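Side-chain contacts in YfdX protein (Salmonella enterica I, PDB 6A02), which probably takes part in antibiotic stress responses and virulence of the typhoid bacterium, its molecular activity being unknown: residues Asn9-Asn14 with Glu129-Ile134; Ser67-Pro72 with Val170-Ser175. All blocks are in the same frame, centred on the assembly; numbering follows the deposited sequence.

Contact 1 (Asn9-Asn14 with Glu129-Ile134)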
ATOM      1  N   ASN A   9      -5.063 -21.618  -9.786  1.00 30.90           N
ATOM      2  CA  ASN A   9      -5.824 -21.301  -8.580  1.00 20.05           C
ATOM      3  C   ASN A   9      -7.130 -20.595  -8.947  1.00 13.87           C
ATOM      4  O   ASN A   9      -7.293 -20.135 -10.077  1.00 13.82           O
ATOM      5  CB  ASN A   9      -4.982 -20.453  -7.632  1.00 28.10           C
ATOM      6  CG  ASN A   9      -3.814 -21.229  -7.051  1.00 32.53           C
ATOM      7  OD1 ASN A   9      -3.988 -22.327  -6.519  1.00 34.23           O
ATOM      8  ND2 ASN A   9      -2.613 -20.672  -7.173  1.00 35.12           N
ATOM      9  N   VAL A  10      -8.074 -20.549  -8.005  1.00 15.22           N
ATOM     10  CA  VAL A  10      -9.409 -20.026  -8.274  1.00 15.01           C
ATOM     11  C   VAL A  10      -9.846 -19.088  -7.158  1.00 13.24           C
ATOM     12  O   VAL A  10      -9.402 -19.202  -6.010  1.00 14.23           O
ATOM     13  CB  VAL A  10     -10.469 -21.137  -8.469  1.00 14.74           C
ATOM     14  CG1 VAL A  10     -10.117 -22.018  -9.656  1.00 16.52           C
ATOM     15  CG2 VAL A  10     -10.609 -21.978  -7.209  1.00 20.62           C
ATOM     16  N   THR A  11     -10.743 -18.173  -7.505  1.00 11.17           N
ATOM     17  CA  THR A  11     -11.351 -17.278  -6.531  1.00 11.56           C
ATOM     18  C   THR A  11     -12.395 -18.026  -5.697  1.00 14.38           C
ATOM     19  O   THR A  11     -12.680 -19.210  -5.912  1.00 13.16           O
ATOM     20  CB  THR A  11     -12.031 -16.111  -7.242  1.00 12.11           C
ATOM     21  OG1 THR A  11     -13.167 -16.602  -7.967  1.00 12.16           O
ATOM     22  CG2 THR A  11     -11.063 -15.415  -8.203  1.00 13.74           C
ATOM     23  N   LEU A  12     -12.995 -17.310  -4.738  1.00 11.60           N
ATOM     24  CA  LEU A  12     -14.045 -17.915  -3.922  1.00 12.14           C
ATOM     25  C   LEU A  12     -15.220 -18.378  -4.772  1.00 16.85           C
ATOM     26  O   LEU A  12     -15.886 -19.362  -4.421  1.00 15.29           O
ATOM     27  CB  LEU A  12     -14.522 -16.945  -2.841  1.00 14.19           C
ATOM     28  CG  LEU A  12     -13.489 -16.559  -1.779  1.00 14.03           C
ATOM     29  CD1 LEU A  12     -14.045 -15.490  -0.843  1.00 15.68           C
ATOM     30  CD2 LEU A  12     -13.031 -17.789  -0.993  1.00 13.95           C
ATOM     31  N   ASN A  13     -15.484 -17.692  -5.884  1.00 13.77           N
ATOM     32  CA  ASN A  13     -16.548 -18.055  -6.812  1.00 16.77           C
ATOM     33  C   ASN A  13     -16.083 -19.017  -7.896  1.00 17.80           C
ATOM     34  O   ASN A  13     -16.813 -19.217  -8.875  1.00 17.91           O
ATOM     35  CB  ASN A  13     -17.135 -16.804  -7.472  1.00 18.79           C
ATOM     36  CG  ASN A  13     -18.230 -16.177  -6.658  1.00 32.06           C
ATOM     37  OD1 ASN A  13     -17.988 -15.242  -5.896  1.00 34.40           O
ATOM     38  ND2 ASN A  13     -19.453 -16.685  -6.813  1.00 32.42           N
ATOM     39  N   ASN A  14     -14.889 -19.596  -7.754  1.00 13.82           N
ATOM     40  CA  ASN A  14     -14.358 -20.629  -8.644  1.00 16.16           C
ATOM     41  C   ASN A  14     -13.931 -20.099 -10.007  1.00 16.92           C
ATOM     42  O   ASN A  14     -13.867 -20.863 -10.974  1.00 18.10           O
ATOM     43  CB  ASN A  14     -15.295 -21.839  -8.795  1.00 18.08           C
ATOM     44  CG  ASN A  14     -15.635 -22.486  -7.462  1.00 27.14           C
ATOM     45  OD1 ASN A  14     -14.770 -22.656  -6.600  1.00 29.25           O
ATOM     46  ND2 ASN A  14     -16.907 -22.839  -7.282  1.00 31.17           N
ATOM     47  N   GLU A 129     -13.145 -10.260  -0.428  1.00 10.26           N
ATOM     48  CA  GLU A 129     -12.145 -10.865  -1.293  1.00  9.33           C
ATOM     49  C   GLU A 129     -11.502  -9.776  -2.143  1.00  8.01           C
ATOM     50  O   GLU A 129     -12.205  -9.011  -2.816  1.00 11.15           O
ATOM     51  CB  GLU A 129     -12.774 -11.936  -2.185  1.00 10.52           C
ATOM     52  CG  GLU A 129     -11.761 -12.624  -3.044  1.00  9.59           C
ATOM     53  CD  GLU A 129     -12.360 -13.616  -4.011  1.00 14.34           C
ATOM     54  OE1 GLU A 129     -13.476 -13.373  -4.519  1.00 16.65           O
ATOM     55  OE2 GLU A 129     -11.692 -14.633  -4.277  1.00 12.79           O
ATOM     56  N   ASN A 130     -10.169  -9.708  -2.111  1.00  7.94           N
ATOM     57  CA  ASN A 130      -9.415  -8.700  -2.861  1.00  9.17           C
ATOM     58  C   ASN A 130      -8.810  -9.380  -4.076  1.00  8.64           C
ATOM     59  O   ASN A 130      -7.909 -10.212  -3.946  1.00 11.03           O
ATOM     60  CB  ASN A 130      -8.307  -8.101  -2.004  1.00  9.31           C
ATOM     61  CG  ASN A 130      -8.792  -7.650  -0.669  1.00  9.51           C
ATOM     62  OD1 ASN A 130      -9.570  -6.710  -0.561  1.00 10.20           O
ATOM     63  ND2 ASN A 130      -8.311  -8.314   0.380  1.00 11.16           N
ATOM     64  N   GLN A 131      -9.289  -9.019  -5.255  1.00  8.12           N
ATOM     65  CA  GLN A 131      -8.819  -9.609  -6.494  1.00  8.79           C
ATOM     66  C   GLN A 131      -7.865  -8.637  -7.172  1.00  8.70           C
ATOM     67  O   GLN A 131      -8.268  -7.532  -7.562  1.00  8.64           O
ATOM     68  CB  GLN A 131      -9.992  -9.939  -7.414  1.00 11.10           C
ATOM     69  CG  GLN A 131     -10.919 -11.028  -6.855  1.00 11.15           C
ATOM     70  CD  GLN A 131     -11.999 -11.431  -7.831  1.00 17.49           C
ATOM     71  OE1 GLN A 131     -12.048 -10.945  -8.962  1.00 22.92           O
ATOM     72  NE2 GLN A 131     -12.873 -12.332  -7.397  1.00 17.00           N
ATOM     73  N   GLU A 132      -6.609  -9.040  -7.296  1.00  8.32           N
ATOM     74  CA  GLU A 132      -5.612  -8.253  -8.000  1.00  8.07           C
ATOM     75  C   GLU A 132      -5.769  -8.513  -9.490  1.00  8.45           C
ATOM     76  O   GLU A 132      -5.812  -9.670  -9.917  1.00  8.92           O
ATOM     77  CB  GLU A 132      -4.222  -8.674  -7.530  1.00  9.77           C
ATOM     78  CG  GLU A 132      -3.115  -7.833  -8.101  1.00 15.35           C
ATOM     79  CD  GLU A 132      -1.724  -8.286  -7.671  1.00 21.41           C
ATOM     80  OE1 GLU A 132      -1.612  -9.287  -6.939  1.00 21.62           O
ATOM     81  OE2 GLU A 132      -0.736  -7.630  -8.075  1.00 24.75           O
ATOM     82  N   LEU A 133      -5.852  -7.437 -10.279  1.00  8.24           N
ATOM     83  CA  LEU A 133      -6.117  -7.515 -11.709  1.00  7.11           C
ATOM     84  C   LEU A 133      -5.084  -6.714 -12.481  1.00  7.70           C
ATOM     85  O   LEU A 133      -4.590  -5.686 -12.001  1.00  8.88           O
ATOM     86  CB  LEU A 133      -7.502  -6.933 -12.058  1.00  9.01           C
ATOM     87  CG  LEU A 133      -8.688  -7.271 -11.141  1.00  9.67           C
ATOM     88  CD1 LEU A 133      -9.929  -6.485 -11.535  1.00 11.77           C
ATOM     89  CD2 LEU A 133      -8.987  -8.757 -11.173  1.00 10.90           C
ATOM     90  N   ILE A 134      -4.793  -7.160 -13.703  1.00  8.23           N
ATOM     91  CA  ILE A 134      -4.024  -6.345 -14.646  1.00  8.65           C
ATOM     92  C   ILE A 134      -4.745  -6.269 -15.983  1.00  9.41           C
ATOM     93  O   ILE A 134      -5.462  -7.207 -16.367  1.00  8.19           O
ATOM     94  CB  ILE A 134      -2.594  -6.863 -14.866  1.00  9.01           C
ATOM     95  CG1 ILE A 134      -2.612  -8.291 -15.413  1.00  9.69           C
ATOM     96  CG2 ILE A 134      -1.755  -6.722 -13.583  1.00 10.42           C
ATOM     97  CD1 ILE A 134      -1.277  -8.731 -15.961  1.00 11.73           C
TER
HETATM   98  O   HOH W   1     -14.428 -14.438  -9.076  1.00 25.14           O
HETATM   99  O   HOH W   2     -14.870 -14.761  -6.134  1.00 16.55           O
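Glu129 reaches from its strand into the turn that starts at Thr11, its side chain extended with CG anti to the backbone N (chi1 -177°). Glu129 OE2 accepts the backbone N-H of Leu12 at 3.0 Å from N, a nearly straight bond that arrives on the syn side of the carboxylate, 31° out of its plane. Glu129 OE2 also lies 3.3 Å from Thr11 CB and is gripped by a second bond, to the hydroxyl of Ser83 on strand 77-89. Leu12 runs past the glutamate in the opposite direction, with Leu12 CD1 4.0 Å from Glu129 CB, while Phe33 of the second subunit packs against Glu129. On the other side of the carboxylate group, Glu129 OE1 accepts a short bond of 2.5 Å from a water that also accepts the backbone N-H of Asn13 and donates to its OD1. Two residues on, Gln131 NE2 donates a hydrogen bond to Glu129 OE1 (3.1 Å) from above the carboxylate plane, with OE1 close to the amide's own plane. Gln131 NE2 also touches Thr11 CG2 at 3.7 Å and donates to a second water, which is bonded to Thr11 OG1; that hydroxyl is further bonded to the backbone N of Asp15. A buried carboxylate on the central strand of an antiparallel sheet thus receives a type I beta turn, Thr11 to Asn14, near the N-terminus.

Contact 2 (Ser67-Pro72 with Val170-Ser175); sequences SDKKAP and VVDSQS
The chain turns a corner at Ser67-Lys69 and faces strand 170-175 without backbone pairing, the nearest CA atoms, those of Lys69 and Asp172, being 9.4 Å apart. Lys69 spans much of this separation: a chi1 of -168° turns its chain away from its own backbone N, and it runs out extended until the last torsion bends it (chi4 75°). Near its end, Lys69 CE rests on one methyl of Val170, CG2, at 4.0 Å, the two side chains meeting at a slant. The ammonium group lies beyond salt-bridge distance of the strand's acid, Lys69 NZ being 4.4 Å from Asp172 OD2 in the conformer described; Asp172 adopts a second one, and any attraction is probably modest. The stronger partner of Lys69 NZ is the backbone O of Ser173 in the third subunit. Asp68 and Gln174 approach from opposite directions, their carboxylate and amide planes 40° apart. Asp68 OD2 and Gln174 OE1, both oxygens, come no closer than 4.2 Å, while Asp68 OD1 forms a salt bridge with Lys66. Lys69 and Val170 both pack on Leu133 of strand 125-135 and on Tyr78 of strand 77-89, and Lys66 of strand 65-66 touches Asp172 and Gln174, placing the corner beside the edge strand that also contacts the third subunit.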
ATOM      1  N   SER A  67     -15.036 -10.057 -16.488  1.00 22.14           N
ATOM      2  CA  SER A  67     -15.814  -9.459 -17.567  1.00 24.95           C
ATOM      3  C   SER A  67     -16.526  -8.180 -17.137  1.00 28.26           C
ATOM      4  O   SER A  67     -16.776  -7.308 -17.975  1.00 32.44           O
ATOM      5  CB  SER A  67     -16.803 -10.480 -18.128  1.00 29.59           C
ATOM      6  OG  SER A  67     -17.532 -11.089 -17.078  0.51 29.42           O
ATOM      7  N   ASP A  68     -16.838  -8.033 -15.847  1.00 25.69           N
ATOM      8  CA  ASP A  68     -17.606  -6.887 -15.370  1.00 29.86           C
ATOM      9  C   ASP A  68     -16.741  -5.662 -15.073  1.00 32.05           C
ATOM     10  O   ASP A  68     -17.132  -4.820 -14.255  1.00 33.36           O
ATOM     11  CB  ASP A  68     -18.471  -7.268 -14.161  1.00 32.49           C
ATOM     12  CG  ASP A  68     -17.647  -7.576 -12.908  1.00 34.63           C
ATOM     13  OD1 ASP A  68     -16.446  -7.889 -13.034  1.00 36.57           O
ATOM     14  OD2 ASP A  68     -18.210  -7.522 -11.790  1.00 40.02           O
ATOM     15  N   LYS A  69     -15.586  -5.519 -15.725  1.00 26.31           N
ATOM     16  CA  LYS A  69     -14.704  -4.389 -15.450  1.00 21.68           C
ATOM     17  C   LYS A  69     -14.111  -3.871 -16.752  1.00 21.29           C
ATOM     18  O   LYS A  69     -13.389  -4.600 -17.436  1.00 22.62           O
ATOM     19  CB  LYS A  69     -13.591  -4.780 -14.482  1.00 20.75           C
ATOM     20  CG  LYS A  69     -12.856  -3.572 -13.975  1.00 20.72           C
ATOM     21  CD  LYS A  69     -11.864  -3.918 -12.900  1.00 22.10           C
ATOM     22  CE  LYS A  69     -11.407  -2.650 -12.192  1.00 19.53           C
ATOM     23  NZ  LYS A  69     -12.451  -2.118 -11.260  1.00 25.13           N
ATOM     24  N   LYS A  70     -14.393  -2.611 -17.088  1.00 18.58           N
ATOM     25  CA  LYS A  70     -13.911  -2.033 -18.337  1.00 16.00           C
ATOM     26  C   LYS A  70     -12.438  -1.635 -18.214  1.00 15.77           C
ATOM     27  O   LYS A  70     -12.046  -0.910 -17.293  1.00 15.05           O
ATOM     28  CB  LYS A  70     -14.790  -0.837 -18.730  1.00 18.57           C
ATOM     29  CG  LYS A  70     -14.459  -0.155 -20.068  1.00 26.08           C
ATOM     30  CD  LYS A  70     -13.739   1.142 -19.784  1.00 31.19           C
ATOM     31  CE  LYS A  70     -13.559   2.105 -20.960  1.00 33.26           C
ATOM     32  NZ  LYS A  70     -13.185   1.436 -22.246  1.00 34.16           N
ATOM     33  N   ALA A  71     -11.630  -2.124 -19.136  1.00 16.11           N
ATOM     34  CA  ALA A  71     -10.223  -1.775 -19.142  1.00 15.39           C
ATOM     35  C   ALA A  71     -10.031  -0.392 -19.768  1.00 17.92           C
ATOM     36  O   ALA A  71     -10.860   0.055 -20.565  1.00 19.47           O
ATOM     37  CB  ALA A  71      -9.437  -2.814 -19.933  1.00 14.21           C
ATOM     38  N   PRO A  72      -8.950   0.309 -19.411  1.00 15.16           N
ATOM     39  CA  PRO A  72      -8.761   1.675 -19.932  1.00 17.96           C
ATOM     40  C   PRO A  72      -8.549   1.743 -21.432  1.00 20.72           C
ATOM     41  O   PRO A  72      -8.882   2.767 -22.044  1.00 23.85           O
ATOM     42  CB  PRO A  72      -7.518   2.188 -19.188  1.00 22.79           C
ATOM     43  CG  PRO A  72      -7.215   1.207 -18.132  1.00 18.27           C
ATOM     44  CD  PRO A  72      -7.909  -0.076 -18.440  1.00 15.68           C
ATOM     45  N   VAL A 170      -4.616  -3.213 -10.295  1.00  9.27           N
ATOM     46  CA  VAL A 170      -5.699  -2.694  -9.470  1.00  8.98           C
ATOM     47  C   VAL A 170      -6.197  -3.816  -8.574  1.00  8.48           C
ATOM     48  O   VAL A 170      -5.970  -4.997  -8.834  1.00  9.11           O
ATOM     49  CB  VAL A 170      -6.863  -2.100 -10.291  1.00 10.32           C
ATOM     50  CG1 VAL A 170      -6.356  -1.001 -11.223  1.00 11.60           C
ATOM     51  CG2 VAL A 170      -7.586  -3.181 -11.070  1.00 12.02           C
ATOM     52  N   VAL A 171      -6.868  -3.440  -7.496  1.00  8.66           N
ATOM     53  CA  VAL A 171      -7.411  -4.410  -6.550  1.00  9.20           C
ATOM     54  C   VAL A 171      -8.904  -4.159  -6.445  1.00  7.80           C
ATOM     55  O   VAL A 171      -9.332  -3.109  -5.941  1.00  8.90           O
ATOM     56  CB  VAL A 171      -6.736  -4.323  -5.178  1.00  9.79           C
ATOM     57  CG1 VAL A 171      -7.380  -5.317  -4.205  1.00  9.93           C
ATOM     58  CG2 VAL A 171      -5.236  -4.589  -5.297  1.00 12.04           C
ATOM     59  N   ASP A 172      -9.696  -5.110  -6.926  1.00  7.34           N
ATOM     60  CA  ASP A 172     -11.145  -5.090  -6.769  1.00  7.94           C
ATOM     61  C   ASP A 172     -11.465  -5.820  -5.472  1.00  8.11           C
ATOM     62  O   ASP A 172     -11.305  -7.047  -5.381  1.00  8.69           O
ATOM     63  CB  ASP A 172     -11.802  -5.812  -7.944  1.00 10.01           C
ATOM     64  CG  ASP A 172     -13.314  -5.647  -7.974  0.51 15.61           C
ATOM     65  OD1 ASP A 172     -13.941  -5.553  -6.900  0.51 17.05           O
ATOM     66  OD2 ASP A 172     -13.881  -5.607  -9.085  0.51 20.63           O
ATOM     67  N   SER A 173     -11.920  -5.082  -4.471  1.00  8.23           N
ATOM     68  CA  SER A 173     -12.314  -5.659  -3.192  1.00  8.98           C
ATOM     69  C   SER A 173     -13.828  -5.770  -3.179  1.00 12.56           C
ATOM     70  O   SER A 173     -14.528  -4.756  -3.294  1.00 16.52           O
ATOM     71  CB  SER A 173     -11.825  -4.780  -2.041  1.00 10.06           C
ATOM     72  OG  SER A 173     -10.408  -4.687  -2.044  1.00  9.82           O
ATOM     73  N   GLN A 174     -14.332  -6.992  -3.063  1.00 14.91           N
ATOM     74  CA  GLN A 174     -15.767  -7.221  -3.126  1.00 17.80           C
ATOM     75  C   GLN A 174     -16.210  -8.090  -1.964  1.00 15.94           C
ATOM     76  O   GLN A 174     -15.492  -8.995  -1.532  1.00 14.50           O
ATOM     77  CB  GLN A 174     -16.177  -7.894  -4.435  1.00 19.62           C
ATOM     78  CG  GLN A 174     -16.311  -6.926  -5.600  1.00 25.68           C
ATOM     79  CD  GLN A 174     -16.524  -7.626  -6.936  1.00 32.22           C
ATOM     80  OE1 GLN A 174     -17.453  -7.301  -7.677  1.00 41.29           O
ATOM     81  NE2 GLN A 174     -15.651  -8.573  -7.257  1.00 31.48           N
ATOM     82  N   SER A 175     -17.393  -7.785  -1.452  1.00 17.78           N
ATOM     83  CA  SER A 175     -18.034  -8.667  -0.494  1.00 20.75           C
ATOM     84  C   SER A 175     -18.334 -10.004  -1.155  1.00 21.14           C
ATOM     85  O   SER A 175     -18.522 -10.095  -2.372  1.00 21.56           O
ATOM     86  CB  SER A 175     -19.320  -8.016  -0.010  1.00 23.60           C
ATOM     87  OG  SER A 175     -20.134  -7.779  -1.130  1.00 28.55           O
TER

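How the contacts relate
Contact 1 is buried and contact 2 lies at the surface, yet both set a non-helical segment against the same antiparallel sheet, on the neighbouring strands 125-135 and 170-175. These strands join the two sites directly through two probable hydrogen bonds: Gln131 N is 2.8 Å from Asp172 O, and Asn130 OD1 is 2.6 Å from Ser173 OG. The segments alternate along the chain. Direct and water-mediated hydrogen bonds hold the buried Thr11 and Leu12 of 9-14, whereas 67-72 meets its strand through aliphatic packing and looser electrostatics. Different copies of the protein adjoin them, the second subunit at contact 1 and the third at contact 2.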